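Local coordinates for protein sarcosine oxidase (Pyrococcus horikoshii, PDB 1Y56) that serves as the FAD-binding beta subunit of an L-proline dehydrogenase complex, which probably oxidises L-proline with the help of its flavins, at residues 195-200 and 325-330; 52-57 and 136-141; 224-229 and 264-269; 310-315 and 367-372. All coordinates share one frame; numbering follows the deposited sequence.

From the N terminus, interaction 2 closes first: the loop at 52-57 returns to strand 136-140, and its circuit is complete before any other opens. Interaction 1 opens next at 195-200. Before it closes at 325-330, the chain completes the short circuit of interaction 3, between 224-229 and 264-269, and then starts interaction 4 at 310-315. Interaction 4 closes only at 367-372, so it crosses interaction 1. Interaction 1 pairs two parallel strands of the FAD-binding sheet, interactions 2 and 3 both reach the large mixed sheet, and interaction 4 ties the C-terminal tail to the turn leaving that sheet. A long, weak ion pair, Glu267 with Lys310, joins interactions 3 and 4.

Interaction 1 (195-200 and 325-330); sequences GIVVNA and NDYYIA
Val197 and Asn199 on one strand bond with Asp326, Tyr328 and Ala330 on the other, joining 195-200 to 325-330 as parallel strands, the axes of the short segments 21° apart. Four backbone hydrogen bonds make the ladder: Val197 N gives to Asp326 O at 2.8 Å, Tyr328 N to Val197 O at 2.9 Å, Asn199 N to Tyr328 O at 2.9 Å, and Ala330 N to Asn199 O at 3.0 Å. Ile196, Val198 and Ala200 instead bond by their backbones to Val9 and Ile11 of strand 8-11, the alternation expected of a strand with a neighbour on each flank.

The apolar contacts fall on two faces. On one, Val197 CG2 meets the edge of the Tyr327 ring at CD1, 3.4 Å away. Tyr327 carries its CG anti to the backbone N (chi1 -170°), and its ring runs alongside Asn199, whose CB is 3.4 Å from Tyr327 OH; that hydroxyl is hydrogen-bonded to Asn209 of helix 205-212, which packs on this face. On the other, Ile196 CG2 lies 3.8 Å from Tyr328 CE1 and Val198 CG2 4.0 Å from Tyr328 CB, and Ile352 of helix 337-354 touches all three side chains. Beta-branched residues suit such extended backbone and fill the layers between sheet and helices, while the small Ala200 lets the strand end come close to FAD.

Ala200 also touches what is probably the glycine-rich turn. Parallel strands between helices, with the cofactor at their ends, are typical of the Rossmann-like FAD-binding fold.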
loop_
_atom_site.group_PDB
_atom_site.type_symbol
_atom_site.label_atom_id
_atom_site.label_comp_id
_atom_site.label_asym_id
_atom_site.label_seq_id
_atom_site.Cartn_x
_atom_site.Cartn_y
_atom_site.Cartn_z
ATOM N N GLY B 195 44.508 29.098 9.127
ATOM C CA GLY B 195 45.768 28.684 8.533
ATOM C C GLY B 195 46.386 27.510 9.260
ATOM O O GLY B 195 47.274 26.854 8.725
ATOM N N ILE B 196 45.908 27.248 10.476
ATOM C CA ILE B 196 46.429 26.181 11.336
ATOM C C ILE B 196 45.315 25.221 11.757
ATOM O O ILE B 196 44.340 25.641 12.409
ATOM C CB ILE B 196 47.051 26.765 12.619
ATOM C CG1 ILE B 196 48.110 27.825 12.284
ATOM C CG2 ILE B 196 47.597 25.655 13.519
ATOM C CD1 ILE B 196 48.386 28.794 13.442
ATOM N N VAL B 197 45.452 23.940 11.397
ATOM C CA VAL B 197 44.477 22.929 11.844
ATOM C C VAL B 197 45.130 21.746 12.559
ATOM O O VAL B 197 46.260 21.355 12.219
ATOM C CB VAL B 197 43.510 22.431 10.713
ATOM C CG1 VAL B 197 43.286 23.499 9.658
ATOM C CG2 VAL B 197 44.014 21.182 10.070
ATOM N N VAL B 198 44.420 21.204 13.556
ATOM C CA VAL B 198 44.873 20.024 14.297
ATOM C C VAL B 198 43.888 18.876 14.145
ATOM O O VAL B 198 42.715 19.016 14.495
ATOM C CB VAL B 198 45.060 20.307 15.806
ATOM C CG1 VAL B 198 45.424 19.021 16.550
ATOM C CG2 VAL B 198 46.124 21.361 16.024
ATOM N N ASN B 199 44.375 17.749 13.633
ATOM C CA ASN B 199 43.570 16.543 13.489
ATOM C C ASN B 199 43.590 15.697 14.770
ATOM O O ASN B 199 44.573 14.989 15.047
ATOM C CB ASN B 199 44.057 15.731 12.284
ATOM C CG ASN B 199 43.301 14.426 12.091
ATOM O OD1 ASN B 199 43.801 13.516 11.440
ATOM N ND2 ASN B 199 42.091 14.335 12.638
ATOM N N ALA B 200 42.504 15.782 15.543
ATOM C CA ALA B 200 42.365 14.978 16.749
ATOM C C ALA B 200 41.075 14.163 16.693
ATOM O O ALA B 200 40.141 14.381 17.473
ATOM C CB ALA B 200 42.407 15.846 17.977
ATOM N N ASN B 325 50.623 23.272 4.977
ATOM C CA ASN B 325 51.012 24.367 5.849
ATOM C C ASN B 325 50.079 24.711 6.983
ATOM O O ASN B 325 49.080 25.443 6.849
ATOM C CB ASN B 325 51.634 25.555 5.132
ATOM C CG ASN B 325 53.135 25.425 5.057
ATOM O OD1 ASN B 325 53.652 24.470 4.473
ATOM N ND2 ASN B 325 53.850 26.351 5.695
ATOM N N ASP B 326 50.494 24.088 8.091
ATOM C CA ASP B 326 50.030 24.209 9.470
ATOM C C ASP B 326 49.020 23.122 9.805
ATOM O O ASP B 326 48.006 23.353 10.470
ATOM C CB ASP B 326 49.620 25.637 9.822
ATOM C CG ASP B 326 50.662 26.669 9.356
ATOM O OD1 ASP B 326 51.886 26.387 9.450
ATOM O OD2 ASP B 326 50.242 27.753 8.873
ATOM N N TYR B 327 49.347 21.920 9.333
ATOM C CA TYR B 327 48.589 20.724 9.639
ATOM C C TYR B 327 49.310 19.967 10.732
ATOM O O TYR B 327 50.511 19.721 10.637
ATOM C CB TYR B 327 48.456 19.841 8.402
ATOM C CG TYR B 327 47.490 18.693 8.560
ATOM C CD1 TYR B 327 46.130 18.924 8.666
ATOM C CD2 TYR B 327 47.933 17.374 8.581
ATOM C CE1 TYR B 327 45.219 17.879 8.806
ATOM C CE2 TYR B 327 47.027 16.310 8.720
ATOM C CZ TYR B 327 45.664 16.578 8.828
ATOM O OH TYR B 327 44.742 15.561 8.954
ATOM N N TYR B 328 48.572 19.612 11.777
ATOM C CA TYR B 328 49.124 18.802 12.854
ATOM C C TYR B 328 48.273 17.576 13.081
ATOM O O TYR B 328 47.093 17.548 12.737
ATOM C CB TYR B 328 49.212 19.592 14.156
ATOM C CG TYR B 328 50.091 20.814 14.096
ATOM C CD1 TYR B 328 49.640 21.988 13.510
ATOM C CD2 TYR B 328 51.365 20.796 14.647
ATOM C CE1 TYR B 328 50.442 23.110 13.458
ATOM C CE2 TYR B 328 52.177 21.912 14.615
ATOM C CZ TYR B 328 51.713 23.075 14.020
ATOM O OH TYR B 328 52.513 24.206 13.982
ATOM N N ILE B 329 48.879 16.563 13.671
ATOM C CA ILE B 329 48.147 15.367 13.986
ATOM C C ILE B 329 48.434 14.976 15.437
ATOM O O ILE B 329 49.574 15.069 15.903
ATOM C CB ILE B 329 48.449 14.219 12.961
ATOM C CG1 ILE B 329 47.422 13.081 13.090
ATOM C CG2 ILE B 329 49.890 13.732 13.088
ATOM C CD1 ILE B 329 47.392 12.110 11.922
ATOM N N ALA B 330 47.371 14.592 16.142
ATOM C CA ALA B 330 47.452 13.967 17.457
ATOM C C ALA B 330 46.407 12.859 17.513
ATOM O O ALA B 330 45.297 13.070 18.014
ATOM C CB ALA B 330 47.195 14.985 18.540
#

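Interaction 2 (52-57 and 136-141); sequences RQQFND and AASWNP
Ser138 and Gln54 join the large mixed sheet, through its strand 136-140, to the loop between helices 43-46 and 58-78, at a point where Gln54 is the centre of an inverse gamma turn. A hydrogen bond links the segments: Ser138 OG donates to Gln54 OE1 at 2.7 Å, arriving 21° from the plane of the amide carbonyl. Ser138 holds OG anti to its backbone N (chi1 -174°), which places the hydroxyl on the side of Gln54. The other end of the same amide is used too, since Gln54 NE2 donates to Asp143 OD1; a glutamine suits this buried place because it can accept and donate at once.

Van der Waals contacts extend the join. The Gln54 and Asn140 side chains pass one another pointing opposite ways, with Gln54 NE2 3.4 Å from Asn140 CB. Gln53 crosses Asn140 at about a right angle, its NE2 hydrogen-bonded to Thr142.

Within the loop, Arg52 braces the turn that presents Gln54. Its NH2 donates to Gln54 O at 3.2 Å, the acceptor lying in the guanidinium plane though the nitrogen stands above the carbonyl plane of Gln54, and the same Arg52 NH2 sits 3.3 Å above the centre of the Phe55 ring.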
loop_
_atom_site.group_PDB
_atom_site.type_symbol
_atom_site.label_atom_id
_atom_site.label_comp_id
_atom_site.label_asym_id
_atom_site.label_seq_id
_atom_site.Cartn_x
_atom_site.Cartn_y
_atom_site.Cartn_z
ATOM N N ARG B 52 47.905 5.848 33.912
ATOM C CA ARG B 52 48.993 4.952 34.227
ATOM C C ARG B 52 50.321 5.574 33.822
ATOM O O ARG B 52 50.400 6.270 32.801
ATOM C CB ARG B 52 48.773 3.687 33.416
ATOM C CG ARG B 52 49.446 2.462 33.922
ATOM C CD ARG B 52 49.936 1.571 32.755
ATOM N NE ARG B 52 49.024 1.494 31.609
ATOM C CZ ARG B 52 49.403 1.207 30.365
ATOM N NH1 ARG B 52 48.494 1.169 29.403
ATOM N NH2 ARG B 52 50.680 0.972 30.076
ATOM N N GLN B 53 51.365 5.328 34.616
ATOM C CA GLN B 53 52.734 5.749 34.261
ATOM C C GLN B 53 53.650 4.547 34.005
ATOM O O GLN B 53 54.818 4.720 33.663
ATOM C CB GLN B 53 53.352 6.633 35.352
ATOM C CG GLN B 53 52.611 7.922 35.648
ATOM C CD GLN B 53 52.885 8.433 37.049
ATOM O OE1 GLN B 53 53.613 9.414 37.227
ATOM N NE2 GLN B 53 52.313 7.764 38.055
ATOM N N GLN B 54 53.119 3.338 34.191
ATOM C CA GLN B 54 53.885 2.105 34.007
ATOM C C GLN B 54 53.950 1.688 32.532
ATOM O O GLN B 54 53.220 0.813 32.071
ATOM C CB GLN B 54 53.340 0.985 34.891
ATOM C CG GLN B 54 53.485 1.259 36.380
ATOM C CD GLN B 54 52.966 0.121 37.237
ATOM O OE1 GLN B 54 53.500 -0.987 37.212
ATOM N NE2 GLN B 54 51.912 0.392 38.003
ATOM N N PHE B 55 54.836 2.362 31.806
ATOM C CA PHE B 55 55.145 2.078 30.413
ATOM C C PHE B 55 56.584 1.556 30.332
ATOM O O PHE B 55 57.257 1.433 31.364
ATOM C CB PHE B 55 54.925 3.335 29.570
ATOM C CG PHE B 55 53.476 3.639 29.329
ATOM C CD1 PHE B 55 52.691 4.212 30.332
ATOM C CD2 PHE B 55 52.886 3.336 28.107
ATOM C CE1 PHE B 55 51.328 4.486 30.115
ATOM C CE2 PHE B 55 51.538 3.604 27.871
ATOM C CZ PHE B 55 50.752 4.177 28.874
ATOM N N ASN B 56 57.056 1.246 29.126
ATOM C CA ASN B 56 58.266 0.443 28.976
ATOM C C ASN B 56 59.365 1.102 28.191
ATOM O O ASN B 56 60.268 0.431 27.685
ATOM C CB ASN B 56 57.893 -0.878 28.341
ATOM C CG ASN B 56 56.792 -1.551 29.096
ATOM O OD1 ASN B 56 56.800 -1.554 30.331
ATOM N ND2 ASN B 56 55.812 -2.095 28.377
ATOM N N ASP B 57 59.290 2.419 28.100
ATOM C CA ASP B 57 60.254 3.183 27.342
ATOM C C ASP B 57 60.253 4.591 27.890
ATOM O O ASP B 57 59.279 5.043 28.490
ATOM C CB ASP B 57 59.873 3.190 25.873
ATOM C CG ASP B 57 58.459 3.665 25.654
ATOM O OD1 ASP B 57 58.305 4.879 25.339
ATOM O OD2 ASP B 57 57.515 2.840 25.828
ATOM N N ALA B 136 54.511 -12.336 41.993
ATOM C CA ALA B 136 54.832 -10.976 42.356
ATOM C C ALA B 136 53.799 -10.078 41.692
ATOM O O ALA B 136 52.932 -10.554 40.954
ATOM C CB ALA B 136 56.240 -10.620 41.910
ATOM N N ALA B 137 53.868 -8.782 41.969
ATOM C CA ALA B 137 53.012 -7.837 41.273
ATOM C C ALA B 137 53.765 -6.552 41.109
ATOM O O ALA B 137 54.582 -6.195 41.957
ATOM C CB ALA B 137 51.727 -7.601 42.039
ATOM N N SER B 138 53.501 -5.867 40.009
ATOM C CA SER B 138 54.060 -4.554 39.790
ATOM C C SER B 138 53.064 -3.537 40.329
ATOM O O SER B 138 51.887 -3.531 39.937
ATOM C CB SER B 138 54.305 -4.321 38.313
ATOM O OG SER B 138 54.964 -3.098 38.128
ATOM N N TRP B 139 53.538 -2.685 41.233
ATOM C CA TRP B 139 52.678 -1.749 41.935
ATOM C C TRP B 139 53.214 -0.335 41.851
ATOM O O TRP B 139 54.379 -0.106 42.134
ATOM C CB TRP B 139 52.561 -2.182 43.398
ATOM C CG TRP B 139 51.936 -1.164 44.302
ATOM C CD1 TRP B 139 52.549 -0.494 45.311
ATOM C CD2 TRP B 139 50.580 -0.706 44.282
ATOM N NE1 TRP B 139 51.666 0.358 45.928
ATOM C CE2 TRP B 139 50.447 0.248 45.315
ATOM C CE3 TRP B 139 49.464 -1.006 43.495
ATOM C CZ2 TRP B 139 49.239 0.909 45.582
ATOM C CZ3 TRP B 139 48.258 -0.344 43.762
ATOM C CH2 TRP B 139 48.160 0.599 44.795
ATOM N N ASN B 140 52.372 0.608 41.453
ATOM C CA ASN B 140 52.697 2.027 41.601
ATOM C C ASN B 140 51.521 2.777 42.216
ATOM O O ASN B 140 50.424 2.800 41.639
ATOM C CB ASN B 140 53.112 2.670 40.274
ATOM C CG ASN B 140 53.530 4.130 40.434
ATOM O OD1 ASN B 140 54.711 4.451 40.463
ATOM N ND2 ASN B 140 52.563 5.011 40.544
ATOM N N PRO B 141 51.744 3.405 43.382
ATOM C CA PRO B 141 50.635 4.046 44.091
ATOM C C PRO B 141 50.195 5.402 43.514
ATOM O O PRO B 141 49.154 5.909 43.911
ATOM C CB PRO B 141 51.166 4.194 45.522
ATOM C CG PRO B 141 52.657 4.266 45.375
ATOM C CD PRO B 141 53.030 3.556 44.094
#

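Interaction 3 (224-229 and 264-269); sequences KHQAVI and IGYEIG. With FMN (flavin mononucleotide), chain E.
A single antiparallel bridge, the hydrogen-bonded pair Lys224 and Ile268, ties the flavin-side strand 221-230 of the mixed sheet to the loop that follows its neighbour, strand 261-263. Lys224 N donates to Ile268 O at 3.2 Å and Ile268 N to Lys224 O at 3.1 Å.

Beyond this pair the backbones part and water fills in. One water accepts a hydrogen bond from Gln226 N at 2.8 Å and donates to Tyr266 O at 2.7 Å and to Ile264 O; another donates to Lys224 O and Tyr266 O.

Among the side chains, Lys224 runs alongside Ile268, a bend at chi3 (87°) setting its CE 3.9 Å from Ile268 CD1, while Lys224 NZ forms a salt bridge with Asp273. The flat His225 ring stacks with Tyr308, and Glu267 CA lies 4.1 Å above one of its faces, toward the rim. The His225 side chain is also about 5 Å from a bound FAD. An alanine in place of His225 would probably leave Tyr308 without its stacking partner and open a gap over Glu267 CA. Farther along the strand, Ile229 belongs to the flavin mononucleotide pocket, its CG1 3.8 Å from FMN O4.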
loop_
_atom_site.group_PDB
_atom_site.type_symbol
_atom_site.label_atom_id
_atom_site.label_comp_id
_atom_site.label_asym_id
_atom_site.label_seq_id
_atom_site.Cartn_x
_atom_site.Cartn_y
_atom_site.Cartn_z
ATOM N N LYS B 224 37.646 -2.896 17.278
ATOM C CA LYS B 224 36.608 -3.056 18.254
ATOM C C LYS B 224 37.168 -3.671 19.515
ATOM O O LYS B 224 37.578 -4.822 19.510
ATOM C CB LYS B 224 35.489 -3.923 17.698
ATOM C CG LYS B 224 34.219 -3.835 18.520
ATOM C CD LYS B 224 33.009 -4.322 17.746
ATOM C CE LYS B 224 32.808 -5.825 17.864
ATOM N NZ LYS B 224 31.486 -6.174 17.281
ATOM N N HIS B 225 37.209 -2.875 20.584
ATOM C CA HIS B 225 37.421 -3.388 21.950
ATOM C C HIS B 225 36.124 -3.307 22.754
ATOM O O HIS B 225 35.199 -2.583 22.368
ATOM C CB HIS B 225 38.600 -2.698 22.640
ATOM C CG HIS B 225 39.931 -3.238 22.202
ATOM N ND1 HIS B 225 40.492 -2.935 20.975
ATOM C CD2 HIS B 225 40.790 -4.099 22.805
ATOM C CE1 HIS B 225 41.647 -3.569 20.852
ATOM N NE2 HIS B 225 41.853 -4.278 21.949
ATOM N N GLN B 226 36.033 -4.083 23.828
ATOM C CA GLN B 226 34.783 -4.184 24.579
ATOM C C GLN B 226 34.949 -4.049 26.092
ATOM O O GLN B 226 36.047 -4.214 26.635
ATOM C CB GLN B 226 34.047 -5.484 24.238
ATOM C CG GLN B 226 33.519 -5.555 22.800
ATOM C CD GLN B 226 32.720 -6.818 22.534
ATOM O OE1 GLN B 226 31.607 -6.975 23.035
ATOM N NE2 GLN B 226 33.286 -7.731 21.749
ATOM N N ALA B 227 33.854 -3.730 26.775
ATOM C CA ALA B 227 33.874 -3.636 28.227
ATOM C C ALA B 227 32.610 -4.208 28.848
ATOM O O ALA B 227 31.584 -4.363 28.182
ATOM C CB ALA B 227 34.117 -2.187 28.688
ATOM N N VAL B 228 32.710 -4.538 30.131
ATOM C CA VAL B 228 31.580 -5.010 30.921
ATOM C C VAL B 228 31.411 -4.113 32.152
ATOM O O VAL B 228 32.355 -3.461 32.593
ATOM C CB VAL B 228 31.770 -6.493 31.312
ATOM C CG1 VAL B 228 32.962 -6.658 32.238
ATOM C CG2 VAL B 228 30.510 -7.072 31.923
ATOM N N ILE B 229 30.197 -4.052 32.679
ATOM C CA ILE B 229 29.961 -3.411 33.967
ATOM C C ILE B 229 29.120 -4.355 34.823
ATOM O O ILE B 229 28.156 -4.957 34.339
ATOM C CB ILE B 229 29.278 -2.007 33.818
ATOM C CG1 ILE B 229 29.174 -1.301 35.164
ATOM C CG2 ILE B 229 27.877 -2.112 33.165
ATOM C CD1 ILE B 229 30.485 -0.932 35.729
ATOM N N ILE B 264 39.047 -6.995 28.320
ATOM C CA ILE B 264 40.149 -7.916 28.064
ATOM C C ILE B 264 40.743 -7.580 26.693
ATOM O O ILE B 264 40.201 -6.738 25.965
ATOM C CB ILE B 264 39.700 -9.399 28.093
ATOM C CG1 ILE B 264 38.450 -9.611 27.238
ATOM C CG2 ILE B 264 39.448 -9.872 29.513
ATOM C CD1 ILE B 264 38.119 -11.058 26.984
ATOM N N GLY B 265 41.850 -8.237 26.349
ATOM C CA GLY B 265 42.513 -8.044 25.056
ATOM C C GLY B 265 41.656 -8.242 23.810
ATOM O O GLY B 265 41.825 -7.519 22.835
ATOM N N TYR B 266 40.735 -9.208 23.858
ATOM C CA TYR B 266 39.854 -9.597 22.738
ATOM C C TYR B 266 39.514 -8.501 21.713
ATOM O O TYR B 266 38.578 -7.727 21.886
ATOM C CB TYR B 266 38.583 -10.241 23.302
ATOM C CG TYR B 266 37.694 -10.932 22.281
ATOM C CD1 TYR B 266 37.995 -12.212 21.803
ATOM C CD2 TYR B 266 36.540 -10.312 21.815
ATOM C CE1 TYR B 266 37.171 -12.844 20.869
ATOM C CE2 TYR B 266 35.716 -10.928 20.890
ATOM C CZ TYR B 266 36.028 -12.190 20.419
ATOM O OH TYR B 266 35.178 -12.774 19.503
ATOM N N GLU B 267 40.292 -8.465 20.638
ATOM C CA GLU B 267 40.248 -7.395 19.645
ATOM C C GLU B 267 39.551 -7.915 18.403
ATOM O O GLU B 267 39.779 -9.051 18.007
ATOM C CB GLU B 267 41.681 -7.001 19.304
ATOM C CG GLU B 267 41.856 -5.852 18.343
ATOM C CD GLU B 267 43.317 -5.376 18.273
ATOM O OE1 GLU B 267 44.132 -5.994 17.543
ATOM O OE2 GLU B 267 43.654 -4.373 18.951
ATOM N N ILE B 268 38.701 -7.104 17.785
ATOM C CA ILE B 268 38.023 -7.542 16.555
ATOM C C ILE B 268 38.421 -6.679 15.342
ATOM O O ILE B 268 38.233 -5.454 15.374
ATOM C CB ILE B 268 36.483 -7.677 16.744
ATOM C CG1 ILE B 268 36.171 -8.923 17.599
ATOM C CG2 ILE B 268 35.766 -7.727 15.391
ATOM C CD1 ILE B 268 34.697 -9.202 17.834
ATOM N N GLY B 269 38.952 -7.355 14.297
ATOM C CA GLY B 269 39.748 -6.781 13.161
ATOM C C GLY B 269 39.288 -5.434 12.650
ATOM O O GLY B 269 38.179 -5.021 12.969
HETATM N N1 FMN E . 26.072 1.008 31.571
HETATM C C2 FMN E . 25.197 0.602 32.521
HETATM O O2 FMN E . 24.148 0.006 32.184
HETATM N N3 FMN E . 25.439 0.825 33.827
HETATM C C4 FMN E . 26.561 1.465 34.212
HETATM O O4 FMN E . 26.774 1.670 35.426
HETATM C C4A FMN E . 27.483 1.897 33.249
HETATM N N5 FMN E . 28.624 2.547 33.606
HETATM C C5A FMN E . 29.532 2.976 32.688
HETATM C C6 FMN E . 30.688 3.639 33.116
HETATM C C7 FMN E . 31.635 4.093 32.196
HETATM C C7M FMN E . 32.862 4.806 32.723
HETATM C C8 FMN E . 31.413 3.873 30.827
HETATM C C8M FMN E . 32.378 4.322 29.795
HETATM C C9 FMN E . 30.257 3.214 30.398
HETATM C C9A FMN E . 29.311 2.758 31.322
HETATM N N10 FMN E . 28.122 2.087 30.925
HETATM C C10 FMN E . 27.207 1.650 31.904
HETATM C "C1'" FMN E . 27.837 1.803 29.527
HETATM C "C2'" FMN E . 27.132 2.947 28.848
HETATM O "O2'" FMN E . 25.771 2.538 28.624
HETATM C "C3'" FMN E . 27.955 3.254 27.584
HETATM O "O3'" FMN E . 27.999 4.662 27.291
HETATM C "C4'" FMN E . 27.423 2.507 26.404
HETATM O "O4'" FMN E . 26.752 1.499 26.591
HETATM C "C5'" FMN E . 27.710 3.010 25.005
HETATM O "O5'" FMN E . 26.470 3.175 24.325
HETATM P P FMN E . 25.820 1.965 23.482
HETATM O O1P FMN E . 26.664 1.934 22.234
HETATM O O2P FMN E . 24.388 2.396 23.292
HETATM O O3P FMN E . 25.954 0.720 24.311
HETATM O O HOH W 1 36.321 -6.559 20.746
HETATM O O HOH W 2 37.946 -6.171 23.994
#

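Interaction 4 (310-315 and 367-372); sequences KTPDSN and YRFERG
Thr311 sets its CB 4.0 Å from Phe369 CZ, while its OG1, between the backbone N and the carbonyl carbon (chi1 60°), donates to Asn315 O at 2.6 Å. Pro312, whose rigid ring suits the second place of the type I turn from Thr311 to Ser314, brings CD to 3.8 Å from Phe369 CE1.

The Asp313 carboxylate meets the Arg368 guanidinium tip to tip and nearly coplanar, the planes 11° apart: Arg368 NE donates to Asp313 OD1 at 2.7 Å and Arg368 NH2 to Asp313 OD2 at 3.1 Å, each on a syn lone pair. OD2 also accepts Asn315 N, from above the carboxylate plane, which closes an Asx turn, and OD1 accepts Arg375 N. An alanine in place of Asp313 would probably leave Arg368 without its acidic mate and the Asx turn without its closing bond.

Asn315 adds a bond from its ND2 to Asp313 O at 2.9 Å. The aliphatic part of Arg368 lies over the Phe369 ring, CG 3.8 Å above its centre.

A side-on, two-nitrogen salt bridge onto a type I turn fastens the C-terminal tail to the loop that leaves strand 299-310, with an Asx turn on the same acid.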
loop_
_atom_site.group_PDB
_atom_site.type_symbol
_atom_site.label_atom_id
_atom_site.label_comp_id
_atom_site.label_asym_id
_atom_site.label_seq_id
_atom_site.Cartn_x
_atom_site.Cartn_y
_atom_site.Cartn_z
ATOM N N LYS B 310 44.318 2.092 16.481
ATOM C CA LYS B 310 45.617 1.419 16.523
ATOM C C LYS B 310 46.613 1.858 15.446
ATOM O O LYS B 310 46.239 2.035 14.286
ATOM C CB LYS B 310 45.420 -0.096 16.452
ATOM C CG LYS B 310 45.154 -0.760 17.802
ATOM C CD LYS B 310 45.345 -2.282 17.757
ATOM C CE LYS B 310 46.816 -2.684 17.572
ATOM N NZ LYS B 310 46.989 -4.170 17.470
ATOM N N THR B 311 47.873 2.030 15.845
ATOM C CA THR B 311 48.994 2.091 14.908
ATOM C C THR B 311 49.821 0.811 15.022
ATOM O O THR B 311 49.679 0.067 16.000
ATOM C CB THR B 311 49.917 3.281 15.184
ATOM O OG1 THR B 311 50.450 3.174 16.510
ATOM C CG2 THR B 311 49.177 4.600 15.013
ATOM N N PRO B 312 50.694 0.545 14.032
ATOM C CA PRO B 312 51.514 -0.665 14.028
ATOM C C PRO B 312 52.413 -0.838 15.250
ATOM O O PRO B 312 52.791 -1.968 15.570
ATOM C CB PRO B 312 52.370 -0.503 12.777
ATOM C CG PRO B 312 51.587 0.382 11.912
ATOM C CD PRO B 312 50.938 1.355 12.830
ATOM N N ASP B 313 52.758 0.257 15.920
ATOM C CA ASP B 313 53.578 0.166 17.124
ATOM C C ASP B 313 52.845 0.653 18.372
ATOM O O ASP B 313 53.476 1.020 19.356
ATOM C CB ASP B 313 54.920 0.887 16.946
ATOM C CG ASP B 313 54.766 2.385 16.726
ATOM O OD1 ASP B 313 55.779 3.037 16.369
ATOM O OD2 ASP B 313 53.649 2.921 16.899
ATOM N N SER B 314 51.516 0.667 18.333
ATOM C CA SER B 314 50.718 1.081 19.494
ATOM C C SER B 314 51.089 2.429 20.122
ATOM O O SER B 314 50.814 2.648 21.296
ATOM C CB SER B 314 50.731 -0.003 20.572
ATOM O OG SER B 314 49.927 -1.098 20.173
ATOM N N ASN B 315 51.703 3.317 19.344
ATOM C CA ASN B 315 51.989 4.681 19.772
ATOM C C ASN B 315 51.286 5.675 18.863
ATOM O O ASN B 315 51.131 5.418 17.674
ATOM C CB ASN B 315 53.490 4.959 19.748
ATOM C CG ASN B 315 54.207 4.391 20.954
ATOM O OD1 ASN B 315 54.269 5.023 22.010
ATOM N ND2 ASN B 315 54.773 3.206 20.798
ATOM N N TYR B 367 56.114 10.735 10.870
ATOM C CA TYR B 367 56.879 10.221 9.745
ATOM C C TYR B 367 57.546 8.865 9.995
ATOM O O TYR B 367 58.099 8.258 9.071
ATOM C CB TYR B 367 57.905 11.258 9.281
ATOM C CG TYR B 367 57.265 12.509 8.734
ATOM C CD1 TYR B 367 56.751 12.550 7.432
ATOM C CD2 TYR B 367 57.164 13.652 9.516
ATOM C CE1 TYR B 367 56.157 13.706 6.925
ATOM C CE2 TYR B 367 56.578 14.810 9.017
ATOM C CZ TYR B 367 56.074 14.835 7.725
ATOM O OH TYR B 367 55.484 15.995 7.255
ATOM N N ARG B 368 57.478 8.369 11.222
ATOM C CA ARG B 368 58.229 7.164 11.549
ATOM C C ARG B 368 57.861 5.960 10.693
ATOM O O ARG B 368 58.701 5.103 10.450
ATOM C CB ARG B 368 58.151 6.825 13.049
ATOM C CG ARG B 368 56.829 6.288 13.563
ATOM C CD ARG B 368 56.916 6.081 15.066
ATOM N NE ARG B 368 55.659 5.648 15.678
ATOM C CZ ARG B 368 54.655 6.460 16.010
ATOM N NH1 ARG B 368 54.729 7.764 15.771
ATOM N NH2 ARG B 368 53.568 5.964 16.573
ATOM N N PHE B 369 56.615 5.910 10.229
ATOM C CA PHE B 369 56.073 4.692 9.625
ATOM C C PHE B 369 56.559 4.483 8.203
ATOM O O PHE B 369 56.938 3.366 7.838
ATOM C CB PHE B 369 54.544 4.684 9.667
ATOM C CG PHE B 369 53.975 4.898 11.032
ATOM C CD1 PHE B 369 54.055 3.903 11.994
ATOM C CD2 PHE B 369 53.353 6.098 11.355
ATOM C CE1 PHE B 369 53.533 4.097 13.262
ATOM C CE2 PHE B 369 52.821 6.307 12.625
ATOM C CZ PHE B 369 52.906 5.303 13.577
ATOM N N GLU B 370 56.542 5.554 7.411
ATOM C CA GLU B 370 57.074 5.504 6.060
ATOM C C GLU B 370 58.581 5.320 6.120
ATOM O O GLU B 370 59.130 4.521 5.370
ATOM C CB GLU B 370 56.678 6.730 5.231
ATOM C CG GLU B 370 57.505 7.993 5.441
ATOM C CD GLU B 370 57.046 9.161 4.563
ATOM O OE1 GLU B 370 57.624 10.262 4.699
ATOM O OE2 GLU B 370 56.110 8.993 3.743
ATOM N N ARG B 371 59.238 6.026 7.036
ATOM C CA ARG B 371 60.666 5.839 7.268
ATOM C C ARG B 371 61.037 4.429 7.733
ATOM O O ARG B 371 62.215 4.121 7.857
ATOM C CB ARG B 371 61.178 6.850 8.292
ATOM C CG ARG B 371 62.045 7.962 7.712
ATOM C CD ARG B 371 61.283 9.278 7.451
ATOM N NE ARG B 371 61.016 10.095 8.652
ATOM C CZ ARG B 371 61.563 9.947 9.872
ATOM N NH1 ARG B 371 61.196 10.772 10.847
ATOM N NH2 ARG B 371 62.466 8.999 10.136
ATOM N N GLY B 372 60.040 3.588 8.008
ATOM C CA GLY B 372 60.267 2.237 8.538
ATOM C C GLY B 372 60.659 2.125 10.011
ATOM O O GLY B 372 60.988 1.040 10.480
#